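Local structure of mobilization protein A (Pseudomonas aeruginosa, 2NS6) at residues R69-V74 against H121-E126; Q86-A91 against L108-G113; S92-H97 against E170-H175. The protein nicks one DNA strand at the plasmid's origin of transfer, as the relaxase that locally unwinds the DNA and starts its conjugative passage to another cell. All coordinates share one frame; numbering follows the deposited sequence.

Interaction 1. Residues R69-V74 against H121-E126. With MN (manganese (II) ion), chain B.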
ATOM      1  N   ARG A  69      -7.249  -4.832 -11.567  1.00 28.03           N
ATOM      2  CA  ARG A  69      -6.752  -4.970 -10.197  1.00 24.39           C
ATOM      3  C   ARG A  69      -6.709  -3.608  -9.508  1.00 22.44           C
ATOM      4  O   ARG A  69      -5.826  -2.789  -9.780  1.00 23.32           O
ATOM      5  CB  ARG A  69      -5.347  -5.588 -10.221  1.00 25.75           C
ATOM      6  CG  ARG A  69      -5.259  -6.931 -10.952  1.00 27.32           C
ATOM      7  CD  ARG A  69      -3.839  -7.209 -11.462  1.00 28.95           C
ATOM      8  NE  ARG A  69      -2.858  -7.378 -10.386  1.00 34.06           N
ATOM      9  CZ  ARG A  69      -2.747  -8.469  -9.629  1.00 35.70           C
ATOM     10  NH1 ARG A  69      -3.561  -9.503  -9.824  1.00 34.70           N
ATOM     11  NH2 ARG A  69      -1.812  -8.533  -8.687  1.00 32.49           N
ATOM     12  N   LEU A  70      -7.665  -3.366  -8.616  1.00 21.01           N
ATOM     13  CA  LEU A  70      -7.736  -2.102  -7.889  1.00 19.16           C
ATOM     14  C   LEU A  70      -6.518  -1.883  -6.989  1.00 18.97           C
ATOM     15  O   LEU A  70      -6.017  -0.761  -6.868  1.00 15.83           O
ATOM     16  CB  LEU A  70      -9.014  -2.052  -7.045  1.00 20.13           C
ATOM     17  CG  LEU A  70     -10.335  -2.036  -7.832  1.00 21.49           C
ATOM     18  CD1 LEU A  70     -11.479  -2.326  -6.887  1.00 20.18           C
ATOM     19  CD2 LEU A  70     -10.528  -0.672  -8.518  1.00 16.95           C
ATOM     20  N   PHE A  71      -6.043  -2.957  -6.365  1.00 16.18           N
ATOM     21  CA  PHE A  71      -4.882  -2.866  -5.488  1.00 17.92           C
ATOM     22  C   PHE A  71      -4.472  -4.236  -4.956  1.00 19.04           C
ATOM     23  O   PHE A  71      -5.242  -5.190  -5.000  1.00 20.23           O
ATOM     24  CB  PHE A  71      -5.183  -1.922  -4.315  1.00 16.23           C
ATOM     25  CG  PHE A  71      -6.306  -2.389  -3.446  1.00 15.95           C
ATOM     26  CD1 PHE A  71      -6.081  -3.320  -2.435  1.00 16.39           C
ATOM     27  CD2 PHE A  71      -7.603  -1.944  -3.669  1.00 14.66           C
ATOM     28  CE1 PHE A  71      -7.131  -3.801  -1.664  1.00 16.38           C
ATOM     29  CE2 PHE A  71      -8.663  -2.417  -2.903  1.00 15.72           C
ATOM     30  CZ  PHE A  71      -8.429  -3.350  -1.899  1.00 17.56           C
ATOM     31  N   LYS A  72      -3.241  -4.310  -4.466  1.00 20.78           N
ATOM     32  CA  LYS A  72      -2.676  -5.519  -3.885  1.00 20.76           C
ATOM     33  C   LYS A  72      -2.531  -5.202  -2.399  1.00 21.82           C
ATOM     34  O   LYS A  72      -1.741  -4.335  -2.008  1.00 21.64           O
ATOM     35  CB  LYS A  72      -1.301  -5.798  -4.494  1.00 19.16           C
ATOM     36  CG  LYS A  72      -0.603  -7.068  -3.995  1.00 21.34           C
ATOM     37  CD  LYS A  72      -1.311  -8.324  -4.467  1.00 20.67           C
ATOM     38  CE  LYS A  72      -0.539  -9.583  -4.105  1.00 25.45           C
ATOM     39  NZ  LYS A  72       0.700  -9.735  -4.927  1.00 25.85           N
ATOM     40  N   GLU A  73      -3.306  -5.895  -1.577  1.00 20.93           N
ATOM     41  CA  GLU A  73      -3.281  -5.690  -0.135  1.00 21.26           C
ATOM     42  C   GLU A  73      -2.287  -6.622   0.534  1.00 20.06           C
ATOM     43  O   GLU A  73      -2.338  -7.838   0.352  1.00 19.63           O
ATOM     44  CB  GLU A  73      -4.672  -5.933   0.443  1.00 23.67           C
ATOM     45  CG  GLU A  73      -4.731  -5.954   1.965  1.00 28.40           C
ATOM     46  CD  GLU A  73      -6.158  -5.972   2.474  1.00 30.83           C
ATOM     47  OE1 GLU A  73      -6.931  -6.846   2.031  1.00 31.76           O
ATOM     48  OE2 GLU A  73      -6.501  -5.108   3.313  1.00 35.91           O
ATOM     49  N   VAL A  74      -1.383  -6.049   1.312  1.00 18.17           N
ATOM     50  CA  VAL A  74      -0.385  -6.839   2.013  1.00 18.50           C
ATOM     51  C   VAL A  74      -0.563  -6.622   3.514  1.00 18.64           C
ATOM     52  O   VAL A  74      -0.838  -5.503   3.954  1.00 17.80           O
ATOM     53  CB  VAL A  74       1.045  -6.422   1.607  1.00 19.17           C
ATOM     54  CG1 VAL A  74       2.061  -7.321   2.293  1.00 22.54           C
ATOM     55  CG2 VAL A  74       1.208  -6.507   0.094  1.00 19.71           C
ATOM     56  N   HIS A 121      -1.319  -2.774   7.565  1.00 14.73           N
ATOM     57  CA  HIS A 121      -2.112  -3.053   6.367  1.00 14.67           C
ATOM     58  C   HIS A 121      -1.525  -2.138   5.295  1.00 14.00           C
ATOM     59  O   HIS A 121      -1.345  -0.950   5.529  1.00 11.90           O
ATOM     60  CB  HIS A 121      -3.589  -2.712   6.585  1.00 12.64           C
ATOM     61  CG  HIS A 121      -4.300  -3.651   7.509  1.00 15.28           C
ATOM     62  ND1 HIS A 121      -4.945  -4.785   7.067  1.00 15.92           N
ATOM     63  CD2 HIS A 121      -4.465  -3.624   8.854  1.00 13.79           C
ATOM     64  CE1 HIS A 121      -5.479  -5.416   8.100  1.00 15.07           C
ATOM     65  NE2 HIS A 121      -5.202  -4.731   9.194  1.00 12.36           N
ATOM     66  N   LEU A 122      -1.218  -2.687   4.128  1.00 14.50           N
ATOM     67  CA  LEU A 122      -0.632  -1.875   3.073  1.00 15.69           C
ATOM     68  C   LEU A 122      -1.258  -2.188   1.725  1.00 16.12           C
ATOM     69  O   LEU A 122      -1.205  -3.324   1.255  1.00 18.42           O
ATOM     70  CB  LEU A 122       0.889  -2.104   3.043  1.00 14.30           C
ATOM     71  CG  LEU A 122       1.857  -1.433   2.059  1.00 17.08           C
ATOM     72  CD1 LEU A 122       2.126  -2.393   0.942  1.00 18.92           C
ATOM     73  CD2 LEU A 122       1.346  -0.102   1.553  1.00 11.64           C
ATOM     74  N   MET A 123      -1.887  -1.190   1.117  1.00 16.46           N
ATOM     75  CA  MET A 123      -2.486  -1.405  -0.188  1.00 15.84           C
ATOM     76  C   MET A 123      -1.640  -0.710  -1.234  1.00 15.20           C
ATOM     77  O   MET A 123      -1.270   0.459  -1.093  1.00 15.89           O
ATOM     78  CB  MET A 123      -3.951  -0.939  -0.216  1.00 17.11           C
ATOM     79  CG  MET A 123      -4.261   0.334   0.525  1.00 18.84           C
ATOM     80  SD  MET A 123      -6.058   0.529   0.928  1.00 18.32           S
ATOM     81  CE  MET A 123      -6.784   0.826  -0.721  1.00 18.47           C
ATOM     82  N   ILE A 124      -1.309  -1.471  -2.269  1.00 15.18           N
ATOM     83  CA  ILE A 124      -0.469  -1.004  -3.362  1.00 13.68           C
ATOM     84  C   ILE A 124      -1.200  -0.987  -4.683  1.00 15.34           C
ATOM     85  O   ILE A 124      -1.791  -1.990  -5.091  1.00 13.96           O
ATOM     86  CB  ILE A 124       0.737  -1.924  -3.535  1.00 14.92           C
ATOM     87  CG1 ILE A 124       1.398  -2.163  -2.179  1.00 13.56           C
ATOM     88  CG2 ILE A 124       1.713  -1.323  -4.531  1.00 12.07           C
ATOM     89  CD1 ILE A 124       2.605  -3.061  -2.260  1.00 16.63           C
ATOM     90  N   SER A 125      -1.162   0.162  -5.349  1.00 16.66           N
ATOM     91  CA  SER A 125      -1.792   0.322  -6.654  1.00 16.87           C
ATOM     92  C   SER A 125      -0.745  -0.089  -7.680  1.00 17.36           C
ATOM     93  O   SER A 125       0.383   0.411  -7.658  1.00 16.85           O
ATOM     94  CB  SER A 125      -2.178   1.784  -6.877  1.00 18.66           C
ATOM     95  OG  SER A 125      -2.526   2.012  -8.230  1.00 19.71           O
ATOM     96  N   GLU A 126      -1.114  -0.995  -8.577  1.00 17.43           N
ATOM     97  CA  GLU A 126      -0.183  -1.471  -9.590  1.00 16.82           C
ATOM     98  C   GLU A 126      -0.117  -0.581 -10.821  1.00 17.45           C
ATOM     99  O   GLU A 126      -0.237  -1.055 -11.953  1.00 19.61           O
ATOM    100  CB  GLU A 126      -0.535  -2.906  -9.983  1.00 16.91           C
ATOM    101  CG  GLU A 126      -0.201  -3.916  -8.900  1.00 16.30           C
ATOM    102  CD  GLU A 126      -0.952  -5.217  -9.084  1.00 17.54           C
ATOM    103  OE1 GLU A 126      -0.307  -6.282  -9.108  1.00 18.20           O
ATOM    104  OE2 GLU A 126      -2.192  -5.162  -9.201  1.00 20.49           O
TER
HETATM  105 MN    MN B1001      -6.044  -4.503  11.418  1.00 24.02          MN
HETATM  106  O   HOH W   1      -3.354  -2.657  -8.640  1.00 17.25           O
HETATM  107  O   HOH W   2      -4.729   0.788  -8.884  1.00 13.10           O
HETATM  108  O   HOH W   3      -6.973  -4.504  13.599  1.00 25.08           O

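Interaction 2. Residues Q86-A91 against L108-G113. With MN (manganese (II) ion), chain B.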
ATOM      1  N   GLN A  86       9.976   3.228  16.060  1.00 17.66           N
ATOM      2  CA  GLN A  86      10.738   2.208  15.358  1.00 18.08           C
ATOM      3  C   GLN A  86       9.809   1.394  14.446  1.00 17.30           C
ATOM      4  O   GLN A  86      10.204   0.985  13.355  1.00 17.32           O
ATOM      5  CB  GLN A  86      11.469   1.304  16.366  1.00 19.14           C
ATOM      6  CG  GLN A  86      12.682   2.002  17.020  1.00 22.32           C
ATOM      7  CD  GLN A  86      13.265   1.251  18.216  1.00 24.50           C
ATOM      8  OE1 GLN A  86      14.352   1.591  18.698  1.00 27.49           O
ATOM      9  NE2 GLN A  86      12.545   0.241  18.706  1.00 19.40           N
ATOM     10  N   GLN A  87       8.570   1.178  14.880  1.00 15.13           N
ATOM     11  CA  GLN A  87       7.628   0.440  14.056  1.00 15.27           C
ATOM     12  C   GLN A  87       7.252   1.302  12.847  1.00 15.63           C
ATOM     13  O   GLN A  87       7.148   0.797  11.723  1.00 13.95           O
ATOM     14  CB  GLN A  87       6.390   0.063  14.871  1.00 15.30           C
ATOM     15  CG  GLN A  87       6.673  -1.019  15.911  1.00 17.56           C
ATOM     16  CD  GLN A  87       5.480  -1.333  16.792  1.00 16.71           C
ATOM     17  OE1 GLN A  87       5.522  -2.257  17.600  1.00 19.85           O
ATOM     18  NE2 GLN A  87       4.415  -0.564  16.643  1.00 15.34           N
ATOM     19  N   LYS A  88       7.064   2.601  13.076  1.00 15.00           N
ATOM     20  CA  LYS A  88       6.730   3.521  11.989  1.00 17.30           C
ATOM     21  C   LYS A  88       7.832   3.548  10.933  1.00 16.43           C
ATOM     22  O   LYS A  88       7.548   3.466   9.744  1.00 17.61           O
ATOM     23  CB  LYS A  88       6.525   4.944  12.514  1.00 17.00           C
ATOM     24  CG  LYS A  88       5.298   5.132  13.388  1.00 19.05           C
ATOM     25  CD  LYS A  88       5.232   6.564  13.893  1.00 18.06           C
ATOM     26  CE  LYS A  88       4.009   6.775  14.752  1.00 19.62           C
ATOM     27  NZ  LYS A  88       3.835   8.196  15.139  1.00 20.51           N
ATOM     28  N   ALA A  89       9.083   3.672  11.365  1.00 14.58           N
ATOM     29  CA  ALA A  89      10.189   3.707  10.415  1.00 14.41           C
ATOM     30  C   ALA A  89      10.269   2.402   9.639  1.00 12.93           C
ATOM     31  O   ALA A  89      10.446   2.410   8.420  1.00 14.73           O
ATOM     32  CB  ALA A  89      11.515   3.977  11.148  1.00 13.80           C
ATOM     33  N   LEU A  90      10.138   1.278  10.338  1.00 13.72           N
ATOM     34  CA  LEU A  90      10.208  -0.038   9.694  1.00 12.51           C
ATOM     35  C   LEU A  90       9.131  -0.251   8.623  1.00 13.45           C
ATOM     36  O   LEU A  90       9.438  -0.695   7.513  1.00 14.07           O
ATOM     37  CB  LEU A  90      10.107  -1.151  10.750  1.00 13.24           C
ATOM     38  CG  LEU A  90       9.997  -2.589  10.237  1.00 11.12           C
ATOM     39  CD1 LEU A  90      11.212  -2.941   9.393  1.00 11.12           C
ATOM     40  CD2 LEU A  90       9.878  -3.548  11.415  1.00 13.35           C
ATOM     41  N   ALA A  91       7.881   0.063   8.962  1.00 13.10           N
ATOM     42  CA  ALA A  91       6.760  -0.091   8.034  1.00 14.43           C
ATOM     43  C   ALA A  91       6.946   0.781   6.794  1.00 14.92           C
ATOM     44  O   ALA A  91       6.764   0.313   5.663  1.00 13.74           O
ATOM     45  CB  ALA A  91       5.441   0.272   8.732  1.00 14.18           C
ATOM     46  N   LEU A 108      -0.736   2.977   3.670  1.00 13.47           N
ATOM     47  CA  LEU A 108      -0.497   1.977   4.694  1.00 14.03           C
ATOM     48  C   LEU A 108      -0.965   2.500   6.032  1.00 15.11           C
ATOM     49  O   LEU A 108      -1.024   3.703   6.266  1.00 13.13           O
ATOM     50  CB  LEU A 108       0.992   1.624   4.775  1.00 18.49           C
ATOM     51  CG  LEU A 108       1.977   2.617   5.386  1.00 19.61           C
ATOM     52  CD1 LEU A 108       2.029   2.439   6.891  1.00 21.15           C
ATOM     53  CD2 LEU A 108       3.368   2.385   4.802  1.00 24.49           C
ATOM     54  N   ALA A 109      -1.303   1.583   6.919  1.00 13.05           N
ATOM     55  CA  ALA A 109      -1.747   1.977   8.234  1.00 14.03           C
ATOM     56  C   ALA A 109      -1.216   0.935   9.207  1.00 13.21           C
ATOM     57  O   ALA A 109      -1.104  -0.249   8.867  1.00 14.70           O
ATOM     58  CB  ALA A 109      -3.278   2.025   8.264  1.00 10.90           C
ATOM     59  N   ILE A 110      -0.858   1.382  10.400  1.00 14.13           N
ATOM     60  CA  ILE A 110      -0.367   0.482  11.449  1.00 15.17           C
ATOM     61  C   ILE A 110      -1.508   0.358  12.456  1.00 16.05           C
ATOM     62  O   ILE A 110      -2.093   1.362  12.855  1.00 18.51           O
ATOM     63  CB  ILE A 110       0.888   1.068  12.172  1.00 16.40           C
ATOM     64  CG1 ILE A 110       2.120   0.955  11.264  1.00 17.66           C
ATOM     65  CG2 ILE A 110       1.119   0.325  13.499  1.00 16.44           C
ATOM     66  CD1 ILE A 110       3.379   1.644  11.808  1.00 20.72           C
ATOM     67  N   HIS A 111      -1.824  -0.871  12.857  1.00 16.99           N
ATOM     68  CA  HIS A 111      -2.902  -1.119  13.810  1.00 18.38           C
ATOM     69  C   HIS A 111      -2.432  -1.691  15.149  1.00 22.11           C
ATOM     70  O   HIS A 111      -1.433  -2.411  15.217  1.00 22.30           O
ATOM     71  CB  HIS A 111      -3.929  -2.080  13.202  1.00 15.83           C
ATOM     72  CG  HIS A 111      -4.834  -1.442  12.197  1.00 12.78           C
ATOM     73  ND1 HIS A 111      -5.781  -2.151  11.491  1.00 11.70           N
ATOM     74  CD2 HIS A 111      -4.951  -0.151  11.793  1.00 12.83           C
ATOM     75  CE1 HIS A 111      -6.444  -1.328  10.696  1.00 11.98           C
ATOM     76  NE2 HIS A 111      -5.960  -0.108  10.863  1.00 11.88           N
ATOM     77  N   ALA A 112      -3.170  -1.379  16.210  1.00 24.13           N
ATOM     78  CA  ALA A 112      -2.844  -1.882  17.538  1.00 29.06           C
ATOM     79  C   ALA A 112      -3.683  -3.119  17.839  1.00 31.71           C
ATOM     80  O   ALA A 112      -4.603  -3.058  18.656  1.00 37.89           O
ATOM     81  CB  ALA A 112      -3.120  -0.810  18.589  1.00 27.28           C
ATOM     82  N   GLY A 113      -3.387  -4.234  17.184  1.00 34.28           N
ATOM     83  CA  GLY A 113      -4.145  -5.448  17.434  1.00 35.01           C
ATOM     84  C   GLY A 113      -4.113  -5.765  18.918  1.00 36.99           C
ATOM     85  O   GLY A 113      -3.187  -6.424  19.404  1.00 39.04           O
TER
HETATM   86 MN    MN B1001      -6.044  -4.503  11.418  1.00 24.02          MN
HETATM   87  O   HOH W   3      -6.973  -4.504  13.599  1.00 25.08           O

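Interaction 3. Residues S92-H97 against E170-H175. With MN (manganese (II) ion), chain D.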
ATOM      1  N   SER A  92       7.310   2.044   7.015  1.00 16.57           N
ATOM      2  CA  SER A  92       7.536   2.983   5.917  1.00 17.29           C
ATOM      3  C   SER A  92       8.651   2.429   5.051  1.00 16.86           C
ATOM      4  O   SER A  92       8.551   2.383   3.822  1.00 17.04           O
ATOM      5  CB  SER A  92       7.975   4.349   6.446  1.00 17.85           C
ATOM      6  OG  SER A  92       7.060   4.854   7.397  1.00 20.07           O
ATOM      7  N   GLU A  93       9.721   2.014   5.716  1.00 17.46           N
ATOM      8  CA  GLU A  93      10.878   1.461   5.036  1.00 17.91           C
ATOM      9  C   GLU A  93      10.482   0.288   4.149  1.00 16.78           C
ATOM     10  O   GLU A  93      10.884   0.220   2.985  1.00 16.28           O
ATOM     11  CB  GLU A  93      11.920   1.010   6.063  1.00 22.56           C
ATOM     12  CG  GLU A  93      13.249   0.569   5.467  1.00 25.85           C
ATOM     13  CD  GLU A  93      14.108  -0.185   6.473  1.00 28.33           C
ATOM     14  OE1 GLU A  93      13.669  -1.262   6.932  1.00 31.82           O
ATOM     15  OE2 GLU A  93      15.209   0.294   6.802  1.00 28.70           O
ATOM     16  N   PHE A  94       9.685  -0.635   4.683  1.00 14.13           N
ATOM     17  CA  PHE A  94       9.291  -1.789   3.889  1.00 13.36           C
ATOM     18  C   PHE A  94       8.337  -1.390   2.745  1.00 14.28           C
ATOM     19  O   PHE A  94       8.394  -1.966   1.662  1.00 16.04           O
ATOM     20  CB  PHE A  94       8.671  -2.869   4.791  1.00 13.77           C
ATOM     21  CG  PHE A  94       8.397  -4.179   4.088  1.00 14.17           C
ATOM     22  CD1 PHE A  94       9.426  -4.909   3.484  1.00 16.46           C
ATOM     23  CD2 PHE A  94       7.106  -4.681   4.029  1.00 15.24           C
ATOM     24  CE1 PHE A  94       9.159  -6.123   2.841  1.00 15.91           C
ATOM     25  CE2 PHE A  94       6.831  -5.891   3.389  1.00 17.19           C
ATOM     26  CZ  PHE A  94       7.858  -6.610   2.793  1.00 14.37           C
ATOM     27  N   ALA A  95       7.479  -0.397   2.970  1.00 14.04           N
ATOM     28  CA  ALA A  95       6.571   0.046   1.914  1.00 12.99           C
ATOM     29  C   ALA A  95       7.382   0.561   0.721  1.00 14.28           C
ATOM     30  O   ALA A  95       7.071   0.273  -0.440  1.00 13.22           O
ATOM     31  CB  ALA A  95       5.649   1.142   2.433  1.00 10.88           C
ATOM     32  N   GLN A  96       8.418   1.338   1.016  1.00 14.18           N
ATOM     33  CA  GLN A  96       9.284   1.880  -0.022  1.00 15.58           C
ATOM     34  C   GLN A  96       9.946   0.731  -0.764  1.00 16.09           C
ATOM     35  O   GLN A  96      10.087   0.763  -1.983  1.00 17.04           O
ATOM     36  CB  GLN A  96      10.370   2.766   0.598  1.00 16.54           C
ATOM     37  CG  GLN A  96       9.878   4.134   0.969  1.00 19.09           C
ATOM     38  CD  GLN A  96       9.124   4.768  -0.184  1.00 21.83           C
ATOM     39  OE1 GLN A  96       9.646   4.873  -1.307  1.00 20.86           O
ATOM     40  NE2 GLN A  96       7.891   5.174   0.074  1.00 16.68           N
ATOM     41  N   HIS A  97      10.358  -0.284  -0.016  1.00 14.62           N
ATOM     42  CA  HIS A  97      11.007  -1.429  -0.612  1.00 15.84           C
ATOM     43  C   HIS A  97      10.152  -2.057  -1.704  1.00 16.09           C
ATOM     44  O   HIS A  97      10.669  -2.476  -2.727  1.00 17.40           O
ATOM     45  CB  HIS A  97      11.321  -2.484   0.446  1.00 15.77           C
ATOM     46  CG  HIS A  97      12.050  -3.673  -0.101  1.00 17.15           C
ATOM     47  ND1 HIS A  97      13.394  -3.648  -0.402  1.00 17.89           N
ATOM     48  CD2 HIS A  97      11.605  -4.897  -0.466  1.00 17.18           C
ATOM     49  CE1 HIS A  97      13.747  -4.804  -0.933  1.00 19.37           C
ATOM     50  NE2 HIS A  97      12.679  -5.579  -0.985  1.00 21.85           N
ATOM     51  N   GLU A 170      10.767 -12.987   2.574  1.00 25.85           N
ATOM     52  CA  GLU A 170      12.190 -12.975   2.895  1.00 26.47           C
ATOM     53  C   GLU A 170      12.653 -11.532   3.049  1.00 26.81           C
ATOM     54  O   GLU A 170      13.510 -11.224   3.878  1.00 27.24           O
ATOM     55  CB  GLU A 170      13.002 -13.646   1.791  1.00 29.75           C
ATOM     56  CG  GLU A 170      14.490 -13.720   2.105  1.00 35.19           C
ATOM     57  CD  GLU A 170      15.309 -14.279   0.963  1.00 37.65           C
ATOM     58  OE1 GLU A 170      16.530 -14.475   1.152  1.00 39.44           O
ATOM     59  OE2 GLU A 170      14.739 -14.521  -0.125  1.00 40.93           O
ATOM     60  N   ALA A 171      12.083 -10.647   2.237  1.00 26.93           N
ATOM     61  CA  ALA A 171      12.431  -9.234   2.293  1.00 25.96           C
ATOM     62  C   ALA A 171      11.937  -8.644   3.612  1.00 24.12           C
ATOM     63  O   ALA A 171      12.669  -7.921   4.291  1.00 24.18           O
ATOM     64  CB  ALA A 171      11.817  -8.495   1.111  1.00 27.42           C
ATOM     65  N   TRP A 172      10.701  -8.961   3.983  1.00 23.60           N
ATOM     66  CA  TRP A 172      10.139  -8.457   5.233  1.00 22.77           C
ATOM     67  C   TRP A 172      10.995  -8.927   6.405  1.00 24.06           C
ATOM     68  O   TRP A 172      11.314  -8.143   7.304  1.00 24.01           O
ATOM     69  CB  TRP A 172       8.694  -8.939   5.411  1.00 21.30           C
ATOM     70  CG  TRP A 172       8.091  -8.609   6.761  1.00 19.72           C
ATOM     71  CD1 TRP A 172       7.481  -9.482   7.611  1.00 21.18           C
ATOM     72  CD2 TRP A 172       8.067  -7.332   7.420  1.00 19.57           C
ATOM     73  NE1 TRP A 172       7.085  -8.838   8.759  1.00 20.69           N
ATOM     74  CE2 TRP A 172       7.432  -7.517   8.671  1.00 19.58           C
ATOM     75  CE3 TRP A 172       8.524  -6.053   7.077  1.00 19.11           C
ATOM     76  CZ2 TRP A 172       7.238  -6.470   9.584  1.00 20.57           C
ATOM     77  CZ3 TRP A 172       8.332  -5.006   7.987  1.00 21.15           C
ATOM     78  CH2 TRP A 172       7.694  -5.226   9.227  1.00 20.17           C
ATOM     79  N   ALA A 173      11.373 -10.205   6.383  1.00 23.72           N
ATOM     80  CA  ALA A 173      12.197 -10.789   7.444  1.00 24.28           C
ATOM     81  C   ALA A 173      13.506 -10.017   7.608  1.00 24.02           C
ATOM     82  O   ALA A 173      13.866  -9.614   8.712  1.00 24.36           O
ATOM     83  CB  ALA A 173      12.491 -12.251   7.125  1.00 25.09           C
ATOM     84  N   ASP A 174      14.209  -9.828   6.496  1.00 23.43           N
ATOM     85  CA  ASP A 174      15.477  -9.104   6.460  1.00 22.99           C
ATOM     86  C   ASP A 174      15.293  -7.695   7.031  1.00 23.26           C
ATOM     87  O   ASP A 174      16.184  -7.160   7.695  1.00 21.82           O
ATOM     88  CB  ASP A 174      15.977  -9.051   5.006  1.00 24.89           C
ATOM     89  CG  ASP A 174      17.211  -8.165   4.816  1.00 27.93           C
ATOM     90  OD1 ASP A 174      18.249  -8.410   5.468  1.00 28.16           O
ATOM     91  OD2 ASP A 174      17.136  -7.224   3.989  1.00 26.21           O
ATOM     92  N   HIS A 175      14.126  -7.105   6.784  1.00 21.46           N
ATOM     93  CA  HIS A 175      13.825  -5.763   7.270  1.00 21.21           C
ATOM     94  C   HIS A 175      13.534  -5.762   8.768  1.00 21.09           C
ATOM     95  O   HIS A 175      14.150  -5.009   9.521  1.00 20.57           O
ATOM     96  CB  HIS A 175      12.638  -5.179   6.489  1.00 22.04           C
ATOM     97  CG  HIS A 175      13.027  -4.569   5.179  1.00 20.56           C
ATOM     98  ND1 HIS A 175      13.287  -3.223   5.036  1.00 23.14           N
ATOM     99  CD2 HIS A 175      13.272  -5.131   3.970  1.00 19.29           C
ATOM    100  CE1 HIS A 175      13.675  -2.979   3.795  1.00 20.04           C
ATOM    101  NE2 HIS A 175      13.675  -4.120   3.130  1.00 22.56           N
TER
HETATM  102 MN    MN D1003      14.860  -2.178   0.920  1.00 69.74          MN

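Interaction 1. Residues R69-V74 against H121-E126
In the central antiparallel sheet of the relaxase domain, Lys-72 and Val-74 pair with Ile-124 and Leu-122 on neighbouring strands, with Glu-73 and Met-123 as the non-hydrogen-bonded pair between them. Four backbone bonds zip the strands together, among them Lys-72 N to Ile-124 O at 2.8 Å. On one side of the sheet, Met-123 CE sits over a face of the Phe-71 ring, offset toward the rim and 4.2 Å from its centroid, a CH-pi contact; Met-123 SD, 5.1 Å from that centroid, adds a Met-aromatic contact. On the other side Val-74 CB lies 4.2 Å from Leu-122 CD1.

Beyond the strand ends, Arg-69 grips the Glu-126 carboxylate side-on in a salt bridge, NE to OE2 at 2.6 Å and NH2 to OE1 at 2.7 Å, both oxygens met on their syn sides. The planes are 47° apart, and only the NH2 bond lies near the guanidinium plane. The bend at chi3 (65°) sets NE on the carboxylate side. One water bridges the two, donating to Arg-69 O and Glu-126 OE2 and accepting from Glu-126 N.

At the opposite end His-121 NE2 binds manganese at 2.4 Å, completing a three-histidine site with His-111 and His-119. Strand 5-10 flanks residues 69-74, strand 106-113 flanks 121-124, and helices 18-26 and 53-63 cover the Phe-71 and Met-123 face, where Lys-21 salt-bridges Glu-73.

Interaction 2. Residues Q86-A91 against L108-G113
Ile-110 reaches Lys-88 and Ala-91 because CG1 stands anti to its carbonyl carbon (chi1 -74°) and CD1 continues the chain outward (chi2 173°), so the methyl ends at the helix backbone. Leu-108, two residues back on the same side of the strand, takes the crowded position, CG lying between the backbone N and the carbonyl carbon; its CD1 and CD2 both touch Ala-91.

The tip of Ile-110 does most of the work. Its CD1 lies 3.8 Å from Lys-88 CA, 3.9 Å from Ala-91 CB and 3.9 Å from Gln-87 O. That carbonyl already accepts the helix bond from Ala-91 N at 2.9 Å. The Leu-108 branches meet the same alanine, CD1 at 4.4 Å from Ala-91 CB and CD2 at 4.1 Å from Ala-91 O.

This is helix-on-sheet packing within a split beta-alpha-beta unit: helix 84-99 connects the parallel strands 71-77 and 106-113, with strand 117-124 lying between them. The helix and strand segments run at 146° to each other, with axes 9.8 Å apart, and the contact is carried by methyl groups. Lys-88 lends it CA and CG while its chain leads away from the strand.

His-111, next along the strand, points to the opposite face of the sheet, where ND1 binds manganese at 2.4 Å beside His-119 and His-121. Its NE2 is hydrogen-bonded to the carbonyl of Ile-25, and the metal at ND1 and this carbonyl at NE2 together hold the ring's rotation.

Interaction 3. Residues S92-H97 against E170-H175
Phe-94 lays one ring face against Trp-172, whose CE3 sits over it, offset toward the rim and 3.5 Å from CG of the phenylalanine. The two rings meet obliquely, their planes 53° apart, so this is neither a stack nor a T. CG of Phe-94 stands anti to the backbone N (chi1 -172°), and the ring beyond it reaches the backbone of the other helix: CE1 comes 3.4 Å from the backbone N of Trp-172 and 4.0 Å from Ala-171 CB.

From Phe-94 the rings continue edge to face. The edge of Phe-94 faces the His-175 ring, CD1 to CD2 at 3.9 Å, and the edge of His-175 in turn faces His-97, whose ring has NE2 of His-175 over one face. Ala-171 CB fills in beside His-97 NE2 at 3.7 Å. At another point of its edge, His-175 ND1 donates to Glu-93 OE1 at 2.8 Å in a fairly straight bond (159°); the acceptor is near the imidazole plane, but the donor stands above the carboxylate plane. Arg-178 forms a salt bridge with the same OE1, so the glutamate carries two partners there. His-97 ND1 is the ligand in this contact of a manganese ion, at 2.5 Å, that lies near the plane of the His-175 ring and is distinct from the three-histidine site; His-97 also touches a crystal neighbour. Gln-96, beside it in sequence, belongs with His-45 to another manganese site.

The segments of helices 84-99 and 164-181 run roughly antiparallel, joined by this aromatic cluster. Toward the sheet, Phe-76 of strand 71-77 meets both Phe-94 and Trp-172, Leu-5 of strand 5-10 touches the same two rings, and Ala-95 rests on Tyr-106 and Leu-108 of strand 106-113.

In the fold
The three contacts step outward from the sheet. Interaction 1 is buried strand pairing, closed by backbone bonds and an ion pair. Interaction 2, also buried, lays helix 84-99 on the sheet mainly through methyl groups, and interaction 3 uses the next turns of that helix to hold helix 164-181 through aromatic rings, ending at polar groups nearer the surface. Interactions 1 and 2 share neighbouring strands, where His-121 N lies 2.8 Å from Ala-109 O, and each supplies one histidine to the same manganese. Interactions 2 and 3 meet at Leu-90 against Trp-172 and at Leu-108 against Ala-95, while interactions 1 and 3 do not touch.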